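Probable zinc protease PqqL (Escherichia coli, PDB 6OFT) probably cleaves peptides in the periplasm as a zinc-dependent M16-family endopeptidase, this chain being the first half of the protein. Local coordinates at residues 41-46 with 92-97; 269-274 with 406-411; 51-56 with 187-192. All coordinates share one frame; numbering follows the deposited sequence.

Contact 1. Residues 41-46 with 92-97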
loop_
_atom_site.group_PDB
_atom_site.type_symbol
_atom_site.label_atom_id
_atom_site.label_comp_id
_atom_site.label_asym_id
_atom_site.label_seq_id
_atom_site.Cartn_x
_atom_site.Cartn_y
_atom_site.Cartn_z
ATOM N N GLY A 41 1.896 -6.237 -12.413
ATOM C CA GLY A 41 1.493 -4.857 -12.632
ATOM C C GLY A 41 2.408 -4.180 -13.642
ATOM O O GLY A 41 2.953 -4.833 -14.530
ATOM N N SER A 42 2.596 -2.871 -13.510
ATOM C CA SER A 42 3.422 -2.074 -14.417
ATOM C C SER A 42 4.918 -2.371 -14.330
ATOM O O SER A 42 5.607 -2.100 -15.302
ATOM C CB SER A 42 3.177 -0.587 -14.187
ATOM O OG SER A 42 3.490 -0.261 -12.844
ATOM N N LEU A 43 5.439 -2.889 -13.178
ATOM C CA LEU A 43 6.890 -3.143 -13.053
ATOM C C LEU A 43 7.438 -4.027 -14.178
ATOM O O LEU A 43 8.544 -3.791 -14.661
ATOM C CB LEU A 43 7.285 -3.753 -11.690
ATOM C CG LEU A 43 7.095 -2.929 -10.406
ATOM C CD1 LEU A 43 7.416 -3.748 -9.198
ATOM C CD2 LEU A 43 7.924 -1.678 -10.396
ATOM N N GLN A 44 6.659 -5.040 -14.591
ATOM C CA GLN A 44 7.068 -6.033 -15.592
ATOM C C GLN A 44 7.025 -5.574 -17.036
ATOM O O GLN A 44 7.512 -6.304 -17.904
ATOM C CB GLN A 44 6.255 -7.317 -15.431
ATOM C CG GLN A 44 6.363 -7.940 -14.043
ATOM C CD GLN A 44 7.773 -8.277 -13.607
ATOM O OE1 GLN A 44 8.610 -8.733 -14.388
ATOM N NE2 GLN A 44 8.056 -8.065 -12.330
ATOM N N GLU A 45 6.465 -4.380 -17.306
ATOM C CA GLU A 45 6.360 -3.828 -18.657
ATOM C C GLU A 45 7.733 -3.578 -19.280
ATOM O O GLU A 45 8.639 -3.067 -18.613
ATOM C CB GLU A 45 5.594 -2.500 -18.636
ATOM C CG GLU A 45 4.123 -2.594 -18.256
ATOM C CD GLU A 45 3.458 -1.253 -18.004
ATOM O OE1 GLU A 45 4.173 -0.234 -17.862
ATOM O OE2 GLU A 45 2.208 -1.220 -17.958
ATOM N N GLU A 46 7.870 -3.900 -20.580
ATOM C CA GLU A 46 9.091 -3.617 -21.338
ATOM C C GLU A 46 9.083 -2.118 -21.671
ATOM O O GLU A 46 8.040 -1.470 -21.523
ATOM C CB GLU A 46 9.155 -4.477 -22.618
ATOM C CG GLU A 46 9.358 -5.971 -22.376
ATOM C CD GLU A 46 10.531 -6.394 -21.506
ATOM O OE1 GLU A 46 11.601 -5.745 -21.562
ATOM O OE2 GLU A 46 10.375 -7.393 -20.766
ATOM N N SER A 92 -1.581 -1.649 -10.251
ATOM C CA SER A 92 -0.552 -0.977 -9.462
ATOM C C SER A 92 0.800 -1.406 -10.031
ATOM O O SER A 92 0.860 -2.036 -11.091
ATOM C CB SER A 92 -0.676 -1.355 -7.987
ATOM O OG SER A 92 -0.366 -2.727 -7.773
ATOM N N TYR A 93 1.877 -1.073 -9.337
ATOM C CA TYR A 93 3.221 -1.485 -9.741
ATOM C C TYR A 93 3.356 -3.012 -9.689
ATOM O O TYR A 93 3.992 -3.605 -10.546
ATOM C CB TYR A 93 4.243 -0.899 -8.750
ATOM C CG TYR A 93 4.346 0.603 -8.781
ATOM C CD1 TYR A 93 5.099 1.248 -9.756
ATOM C CD2 TYR A 93 3.738 1.385 -7.799
ATOM C CE1 TYR A 93 5.218 2.636 -9.777
ATOM C CE2 TYR A 93 3.834 2.777 -7.822
ATOM C CZ TYR A 93 4.590 3.396 -8.805
ATOM O OH TYR A 93 4.734 4.759 -8.824
ATOM N N ASP A 94 2.744 -3.630 -8.682
ATOM C CA ASP A 94 2.878 -5.044 -8.321
ATOM C C ASP A 94 1.810 -6.001 -8.812
ATOM O O ASP A 94 2.055 -7.205 -8.833
ATOM C CB ASP A 94 2.940 -5.157 -6.786
ATOM C CG ASP A 94 3.857 -4.169 -6.115
ATOM O OD1 ASP A 94 5.063 -4.160 -6.442
ATOM O OD2 ASP A 94 3.374 -3.399 -5.275
ATOM N N GLU A 95 0.604 -5.499 -9.109
ATOM C CA GLU A 95 -0.505 -6.379 -9.462
ATOM C C GLU A 95 -1.620 -5.689 -10.234
ATOM O O GLU A 95 -1.687 -4.452 -10.306
ATOM C CB GLU A 95 -1.119 -6.984 -8.162
ATOM C CG GLU A 95 -1.630 -5.927 -7.198
ATOM C CD GLU A 95 -2.190 -6.356 -5.858
ATOM O OE1 GLU A 95 -2.328 -7.574 -5.610
ATOM O OE2 GLU A 95 -2.503 -5.455 -5.051
ATOM N N THR A 96 -2.532 -6.525 -10.753
ATOM C CA THR A 96 -3.761 -6.118 -11.422
ATOM C C THR A 96 -4.833 -6.919 -10.708
ATOM O O THR A 96 -4.701 -8.137 -10.589
ATOM C CB THR A 96 -3.739 -6.420 -12.923
ATOM O OG1 THR A 96 -2.471 -6.071 -13.467
ATOM C CG2 THR A 96 -4.819 -5.667 -13.655
ATOM N N VAL A 97 -5.852 -6.248 -10.176
ATOM C CA VAL A 97 -6.901 -6.939 -9.415
ATOM C C VAL A 97 -8.275 -6.593 -9.979
ATOM O O VAL A 97 -8.553 -5.411 -10.236
ATOM C CB VAL A 97 -6.799 -6.663 -7.873
ATOM C CG1 VAL A 97 -7.894 -7.396 -7.092
ATOM C CG2 VAL A 97 -5.431 -7.068 -7.321
HETATM O O HOH W 1 4.536 -6.074 -11.719
#
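Leu43 and Tyr93 share a first torsion near -65°, each with CG anti to its own carbonyl carbon, and at this setting the two side chains slant across one another with Leu43 CG 3.9 Å from Tyr93 CB. The leucine then forks: CD2 reaches the root of the tyrosine ring, near CB and CD1, while CD1 runs alongside Asp94 and lies 3.6 Å from its OD1. An alanine in place of Leu43 would probably open a gap beside Tyr93 CB and CD1 and leave Asp94 without the methyl packed along it. Ser42 OG comes within 3.3 Å of Tyr93 CA, but its hydrogen bond is with the carbonyl of Arg169.

The backbones are joined by two consecutive bonds. Ser42 N donates to Ser92 O at 3.1 Å, and Leu43 N donates to Tyr93 O over the same length. A water accepts from Gly41 N (2.7 Å) and donates to Tyr93 O (2.8 Å), so this carbonyl is gripped by two donors. Gly41 lets the chains come this close: its CA lies 3.3 Å from Ser92 O, and any side chain would collide with the carbonyls of Ser92 and Tyr93 and with Glu95 N.

Within the turn, Ser92 OG accepts from Glu95 N, an ST motif that helps hold the 92-95 backbone in shape. Further out, Asp94 forms a salt bridge with Lys312, and Tyr93 OH is hydrogen-bonded to Arg157. The arrangement is that of a beta-hairpin turn, joining antiparallel strands 87-91 and 96-103, clasped by the loop that leads from strand 31-38 into helix 52-59; at the start of strand 96-103, the side chain of Thr96 lies about 4 Å from that of Glu57, the predicted proton acceptor.

Contact 2. Residues 269-274 with 406-411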
loop_
_atom_site.group_PDB
_atom_site.type_symbol
_atom_site.label_atom_id
_atom_site.label_comp_id
_atom_site.label_asym_id
_atom_site.label_seq_id
_atom_site.Cartn_x
_atom_site.Cartn_y
_atom_site.Cartn_z
ATOM N N ASN A 269 7.393 -12.901 7.938
ATOM C CA ASN A 269 7.112 -14.322 7.698
ATOM C C ASN A 269 7.634 -15.240 8.824
ATOM O O ASN A 269 7.386 -16.448 8.783
ATOM C CB ASN A 269 7.596 -14.788 6.301
ATOM C CG ASN A 269 9.022 -14.448 5.963
ATOM O OD1 ASN A 269 9.959 -14.736 6.714
ATOM N ND2 ASN A 269 9.212 -13.837 4.803
ATOM N N ASP A 270 8.326 -14.661 9.835
ATOM C CA ASP A 270 8.866 -15.386 10.981
ATOM C C ASP A 270 8.949 -14.486 12.225
ATOM O O ASP A 270 8.593 -13.305 12.149
ATOM C CB ASP A 270 10.208 -16.088 10.643
ATOM C CG ASP A 270 11.400 -15.202 10.313
ATOM O OD1 ASP A 270 11.283 -13.970 10.444
ATOM O OD2 ASP A 270 12.465 -15.752 9.948
ATOM N N GLU A 271 9.425 -15.036 13.354
ATOM C CA GLU A 271 9.515 -14.337 14.649
ATOM C C GLU A 271 10.484 -13.152 14.657
ATOM O O GLU A 271 10.115 -12.088 15.152
ATOM C CB GLU A 271 9.821 -15.320 15.780
ATOM C CG GLU A 271 8.693 -16.318 15.933
ATOM C CD GLU A 271 8.650 -17.189 17.171
ATOM O OE1 GLU A 271 9.592 -17.137 17.994
ATOM O OE2 GLU A 271 7.662 -17.943 17.306
ATOM N N GLN A 272 11.677 -13.314 14.064
ATOM C CA GLN A 272 12.694 -12.270 13.945
ATOM C C GLN A 272 12.160 -11.096 13.098
ATOM O O GLN A 272 12.296 -9.947 13.517
ATOM C CB GLN A 272 13.981 -12.863 13.328
ATOM C CG GLN A 272 15.151 -11.889 13.189
ATOM C CD GLN A 272 16.289 -12.474 12.377
ATOM O OE1 GLN A 272 16.515 -12.101 11.221
ATOM N NE2 GLN A 272 17.035 -13.401 12.961
ATOM N N SER A 273 11.520 -11.379 11.937
ATOM C CA SER A 273 10.995 -10.308 11.077
ATOM C C SER A 273 9.727 -9.658 11.667
ATOM O O SER A 273 9.498 -8.475 11.434
ATOM C CB SER A 273 10.811 -10.776 9.634
ATOM O OG SER A 273 9.899 -11.857 9.521
ATOM N N PHE A 274 8.971 -10.390 12.507
ATOM C CA PHE A 274 7.818 -9.832 13.221
ATOM C C PHE A 274 8.339 -8.763 14.207
ATOM O O PHE A 274 7.743 -7.696 14.309
ATOM C CB PHE A 274 7.039 -10.930 13.988
ATOM C CG PHE A 274 5.814 -10.441 14.738
ATOM C CD1 PHE A 274 5.920 -9.944 16.034
ATOM C CD2 PHE A 274 4.557 -10.476 14.146
ATOM C CE1 PHE A 274 4.789 -9.489 16.726
ATOM C CE2 PHE A 274 3.427 -10.009 14.834
ATOM C CZ PHE A 274 3.549 -9.526 16.121
ATOM N N LYS A 406 2.006 -10.277 22.511
ATOM C CA LYS A 406 2.179 -10.519 23.949
ATOM C C LYS A 406 3.512 -11.224 24.256
ATOM O O LYS A 406 4.147 -10.926 25.269
ATOM C CB LYS A 406 1.022 -11.370 24.497
ATOM C CG LYS A 406 -0.047 -10.578 25.237
ATOM C CD LYS A 406 -0.228 -11.077 26.658
ATOM C CE LYS A 406 -1.405 -10.434 27.351
ATOM N NZ LYS A 406 -1.526 -10.868 28.769
ATOM N N ARG A 407 3.921 -12.159 23.395
ATOM C CA ARG A 407 5.149 -12.925 23.586
ATOM C C ARG A 407 6.404 -12.281 22.953
ATOM O O ARG A 407 7.423 -12.189 23.617
ATOM C CB ARG A 407 4.952 -14.361 23.084
ATOM C CG ARG A 407 6.207 -15.233 23.172
ATOM C CD ARG A 407 5.927 -16.664 22.789
ATOM N NE ARG A 407 5.484 -16.783 21.403
ATOM C CZ ARG A 407 6.292 -17.033 20.382
ATOM N NH1 ARG A 407 7.596 -17.195 20.583
ATOM N NH2 ARG A 407 5.806 -17.129 19.155
ATOM N N LEU A 408 6.358 -11.908 21.672
ATOM C CA LEU A 408 7.536 -11.365 20.986
ATOM C C LEU A 408 7.908 -9.933 21.382
ATOM O O LEU A 408 9.096 -9.594 21.327
ATOM C CB LEU A 408 7.424 -11.490 19.461
ATOM C CG LEU A 408 7.351 -12.930 18.915
ATOM C CD1 LEU A 408 7.204 -12.923 17.413
ATOM C CD2 LEU A 408 8.582 -13.766 19.329
ATOM N N TRP A 409 6.925 -9.096 21.787
ATOM C CA TRP A 409 7.224 -7.714 22.180
ATOM C C TRP A 409 8.059 -7.624 23.459
ATOM O O TRP A 409 8.623 -6.566 23.712
ATOM C CB TRP A 409 5.962 -6.846 22.304
ATOM C CG TRP A 409 5.246 -6.514 21.025
ATOM C CD1 TRP A 409 5.685 -6.725 19.752
ATOM C CD2 TRP A 409 3.973 -5.861 20.908
ATOM N NE1 TRP A 409 4.766 -6.246 18.849
ATOM C CE2 TRP A 409 3.702 -5.715 19.529
ATOM C CE3 TRP A 409 3.031 -5.381 21.838
ATOM C CZ2 TRP A 409 2.525 -5.124 19.054
ATOM C CZ3 TRP A 409 1.869 -4.791 21.366
ATOM C CH2 TRP A 409 1.620 -4.677 19.991
ATOM N N GLN A 410 8.202 -8.727 24.235
ATOM C CA GLN A 410 9.035 -8.684 25.445
ATOM C C GLN A 410 10.543 -8.642 25.078
ATOM O O GLN A 410 11.378 -8.280 25.907
ATOM C CB GLN A 410 8.663 -9.778 26.469
ATOM C CG GLN A 410 8.895 -11.222 26.043
ATOM C CD GLN A 410 7.976 -12.219 26.730
ATOM O OE1 GLN A 410 6.748 -12.053 26.803
ATOM N NE2 GLN A 410 8.547 -13.305 27.214
ATOM N N GLN A 411 10.863 -8.903 23.799
ATOM C CA GLN A 411 12.214 -8.774 23.247
ATOM C C GLN A 411 12.489 -7.305 22.829
ATOM O O GLN A 411 13.628 -6.956 22.512
ATOM C CB GLN A 411 12.389 -9.716 22.039
ATOM C CG GLN A 411 12.659 -11.143 22.478
ATOM C CD GLN A 411 12.705 -12.077 21.317
ATOM O OE1 GLN A 411 13.655 -12.080 20.534
ATOM N NE2 GLN A 411 11.669 -12.886 21.175
#
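A capped helix start meets a helix C-terminal region here: the first turn of helix 271-296, through Glu271 and Phe274, packs on Arg407 and Leu408 of helix 398-408 and on Trp409 in the 3-10 turn that follows. Asp270 is the N-cap. Its OD1 accepts from Ser273 N at 3.0 Å and from Ser273 OG at 2.7 Å, the two donors arriving from opposite faces of the carboxylate plane.

Across the contact, Arg407 NH2 forms a salt bridge with Glu271 OE2 at 2.7 Å. The acid oxygen lies close to the guanidinium plane, whereas the nitrogen stands well above the carboxylate plane; the two planes are turned 55° apart. A second, weak bond runs from Arg407 NH1 to Glu271 OE1. The arginine reaches the acid by bending at chi3 (63°).

Beside the ion pair, Leu408 CD1 presses against Phe274 CD1 at 3.5 Å, and CD2 lies near the Glu271 carboxylate. The Phe274 ring and the five-membered ring of Trp409 are tilted by 28° and slid apart, with centroids 5.9 Å from each other, so they barely overlap. Trp409 continues the apolar layer onto Leu363 and Leu366 of helix 352-371.

Skewed, with a weak second bond, this is mainly a one-bond salt bridge, on the more solvent-accessible side; acid at one helix start and base near the other's end would probably each suit the local helix charge.

Contact 3. Residues 51-56 with 187-192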
loop_
_atom_site.group_PDB
_atom_site.type_symbol
_atom_site.label_atom_id
_atom_site.label_comp_id
_atom_site.label_asym_id
_atom_site.label_seq_id
_atom_site.Cartn_x
_atom_site.Cartn_y
_atom_site.Cartn_z
ATOM N N GLY A 51 2.388 1.523 -19.624
ATOM C CA GLY A 51 0.953 1.694 -19.378
ATOM C C GLY A 51 0.092 0.579 -19.950
ATOM O O GLY A 51 -1.140 0.665 -19.932
ATOM N N VAL A 52 0.740 -0.480 -20.458
ATOM C CA VAL A 52 0.071 -1.631 -21.076
ATOM C C VAL A 52 -0.618 -2.509 -20.010
ATOM O O VAL A 52 -1.723 -2.985 -20.276
ATOM C CB VAL A 52 1.012 -2.414 -22.040
ATOM C CG1 VAL A 52 0.490 -3.799 -22.373
ATOM C CG2 VAL A 52 1.232 -1.616 -23.324
ATOM N N ALA A 53 -0.024 -2.681 -18.807
ATOM C CA ALA A 53 -0.690 -3.452 -17.747
ATOM C C ALA A 53 -2.057 -2.825 -17.411
ATOM O O ALA A 53 -3.045 -3.548 -17.284
ATOM C CB ALA A 53 0.178 -3.521 -16.494
ATOM N N HIS A 54 -2.102 -1.477 -17.329
ATOM C CA HIS A 54 -3.299 -0.683 -17.015
ATOM C C HIS A 54 -4.284 -0.698 -18.195
ATOM O O HIS A 54 -5.497 -0.770 -17.980
ATOM C CB HIS A 54 -2.880 0.736 -16.574
ATOM C CG HIS A 54 -4.004 1.706 -16.362
ATOM N ND1 HIS A 54 -4.137 2.832 -17.152
ATOM C CD2 HIS A 54 -4.999 1.696 -15.447
ATOM C CE1 HIS A 54 -5.213 3.462 -16.707
ATOM N NE2 HIS A 54 -5.771 2.812 -15.689
ATOM N N PHE A 55 -3.765 -0.633 -19.438
ATOM C CA PHE A 55 -4.581 -0.687 -20.660
ATOM C C PHE A 55 -5.266 -2.075 -20.745
ATOM O O PHE A 55 -6.478 -2.128 -20.973
ATOM C CB PHE A 55 -3.738 -0.387 -21.920
ATOM C CG PHE A 55 -4.468 0.136 -23.149
ATOM C CD1 PHE A 55 -5.687 -0.412 -23.548
ATOM C CD2 PHE A 55 -3.900 1.124 -23.946
ATOM C CE1 PHE A 55 -6.354 0.065 -24.684
ATOM C CE2 PHE A 55 -4.562 1.596 -25.090
ATOM C CZ PHE A 55 -5.778 1.057 -25.459
ATOM N N VAL A 56 -4.513 -3.177 -20.478
ATOM C CA VAL A 56 -5.049 -4.557 -20.466
ATOM C C VAL A 56 -6.244 -4.670 -19.482
ATOM O O VAL A 56 -7.267 -5.249 -19.837
ATOM C CB VAL A 56 -3.947 -5.642 -20.200
ATOM C CG1 VAL A 56 -4.552 -6.985 -19.782
ATOM C CG2 VAL A 56 -3.049 -5.824 -21.415
ATOM N N ARG A 187 -2.546 -7.967 -26.510
ATOM C CA ARG A 187 -2.813 -9.406 -26.472
ATOM C C ARG A 187 -1.551 -10.141 -26.040
ATOM O O ARG A 187 -1.643 -11.080 -25.266
ATOM C CB ARG A 187 -3.239 -9.893 -27.875
ATOM C CG ARG A 187 -4.079 -11.166 -27.903
ATOM C CD ARG A 187 -4.403 -11.633 -29.328
ATOM N NE ARG A 187 -4.771 -10.525 -30.220
ATOM C CZ ARG A 187 -6.014 -10.105 -30.440
ATOM N NH1 ARG A 187 -7.041 -10.718 -29.864
ATOM N NH2 ARG A 187 -6.242 -9.080 -31.252
ATOM N N GLN A 188 -0.373 -9.719 -26.547
ATOM C CA GLN A 188 0.917 -10.329 -26.216
ATOM C C GLN A 188 1.224 -10.224 -24.706
ATOM O O GLN A 188 1.594 -11.232 -24.098
ATOM C CB GLN A 188 2.023 -9.691 -27.074
ATOM C CG GLN A 188 3.403 -10.332 -26.957
ATOM C CD GLN A 188 4.391 -9.842 -28.009
ATOM O OE1 GLN A 188 5.385 -10.515 -28.310
ATOM N NE2 GLN A 188 4.154 -8.668 -28.598
ATOM N N PHE A 189 1.049 -9.028 -24.103
ATOM C CA PHE A 189 1.276 -8.824 -22.662
ATOM C C PHE A 189 0.303 -9.704 -21.871
ATOM O O PHE A 189 0.719 -10.416 -20.964
ATOM C CB PHE A 189 1.084 -7.341 -22.285
ATOM C CG PHE A 189 1.365 -6.994 -20.839
ATOM C CD1 PHE A 189 2.608 -6.503 -20.454
ATOM C CD2 PHE A 189 0.374 -7.130 -19.866
ATOM C CE1 PHE A 189 2.865 -6.174 -19.117
ATOM C CE2 PHE A 189 0.633 -6.802 -18.532
ATOM C CZ PHE A 189 1.873 -6.321 -18.166
ATOM N N TYR A 190 -0.983 -9.664 -22.245
ATOM C CA TYR A 190 -2.054 -10.460 -21.650
ATOM C C TYR A 190 -1.734 -11.953 -21.637
ATOM O O TYR A 190 -1.840 -12.577 -20.583
ATOM C CB TYR A 190 -3.356 -10.197 -22.409
ATOM C CG TYR A 190 -4.551 -11.017 -21.976
ATOM C CD1 TYR A 190 -5.194 -10.765 -20.768
ATOM C CD2 TYR A 190 -5.120 -11.958 -22.833
ATOM C CE1 TYR A 190 -6.344 -11.459 -20.402
ATOM C CE2 TYR A 190 -6.280 -12.647 -22.484
ATOM C CZ TYR A 190 -6.892 -12.389 -21.270
ATOM O OH TYR A 190 -8.034 -13.066 -20.914
ATOM N N GLN A 191 -1.341 -12.529 -22.788
ATOM C CA GLN A 191 -1.032 -13.962 -22.863
ATOM C C GLN A 191 0.294 -14.317 -22.151
ATOM O O GLN A 191 0.428 -15.429 -21.649
ATOM C CB GLN A 191 -1.091 -14.479 -24.308
ATOM C CG GLN A 191 -2.483 -14.301 -24.928
ATOM C CD GLN A 191 -2.707 -15.007 -26.244
ATOM O OE1 GLN A 191 -3.694 -15.729 -26.414
ATOM N NE2 GLN A 191 -1.827 -14.802 -27.215
ATOM N N ARG A 192 1.214 -13.350 -22.026
ATOM C CA ARG A 192 2.490 -13.515 -21.325
ATOM C C ARG A 192 2.290 -13.652 -19.809
ATOM O O ARG A 192 2.935 -14.494 -19.182
ATOM C CB ARG A 192 3.417 -12.305 -21.613
ATOM C CG ARG A 192 4.809 -12.372 -20.958
ATOM C CD ARG A 192 5.944 -11.827 -21.830
ATOM N NE ARG A 192 5.701 -10.459 -22.286
ATOM C CZ ARG A 192 5.573 -10.105 -23.560
ATOM N NH1 ARG A 192 5.698 -11.008 -24.523
ATOM N NH2 ARG A 192 5.332 -8.844 -23.880
#
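The Phe189 side chain packs against the start of helix 52-59, touching Val52, Ala53 and Val56 in turn. Its CG is anti to the backbone N (chi1 -177°), which carries the ring out from helix 183-193 toward the other helix. Val52 CG1 meets the base of the side chain, 3.6 Å from Phe189 CB, and touches CG and CD1; the two side chains run antiparallel alongside each other. At the far tip, Phe189 CZ is 3.7 Å from Ala53 CB. Ala53 N lies over one face of the ring, displaced toward its rim, although its hydrogen bond is made with Glu45. Val56 splits its two methyls between neighbouring aromatic residues: CG2 approaches Phe189 CD2 at 4.0 Å, and CG1 approaches Tyr190 CD1 at the same distance. Val56 and Tyr190 meet nearly perpendicular, and the tyrosine's polar end is carried past the valine to the carbonyl of Trp120 and the backbone nitrogen of Ala124.

The touching side-chain parts are apolar, and the contact is buried. The helix axes pass 9.8 Å apart and are almost perpendicular, with a signed crossing angle of -87°, so a short patch of each helix suffices: one turn of 52-56 against the adjacent pair Phe189 and Tyr190. Arg192, farther along the same helix, adds a salt bridge to Glu49, just ahead of helix 52-59.

Val52 and Val56 point to helix 183-193, with Ala53 beside them, while His54 points away. Helix 52-59 carries His54, Glu57 and His58 in the HXXEH pattern, the inverted zinc-binding motif of M16 peptidases. The two histidines are predicted zinc ligands and Glu57 the predicted proton acceptor; the contact is therefore the apolar backing of a probable metal-site helix.

How the contacts relate
Contacts 1 and 3 are neighbours, with centres 10 Å apart, and their segments alternate along the chain. Glu45 bridges them: its carboxylate probably accepts from Gly51 N and Ala53 N at the start of helix 52-59, linking the loop of contact 1 to the predicted metal-site helix of contact 3. Both belong to the region of the six-stranded sheet. Contact 2 comes later in sequence, after both have closed, and joins helices of the region holding the five-stranded sheet. Its centre is 32 Å from that of contact 1 and 40 Å from that of contact 3, so it is separate packing between helices of the second region, well away from the predicted zinc site.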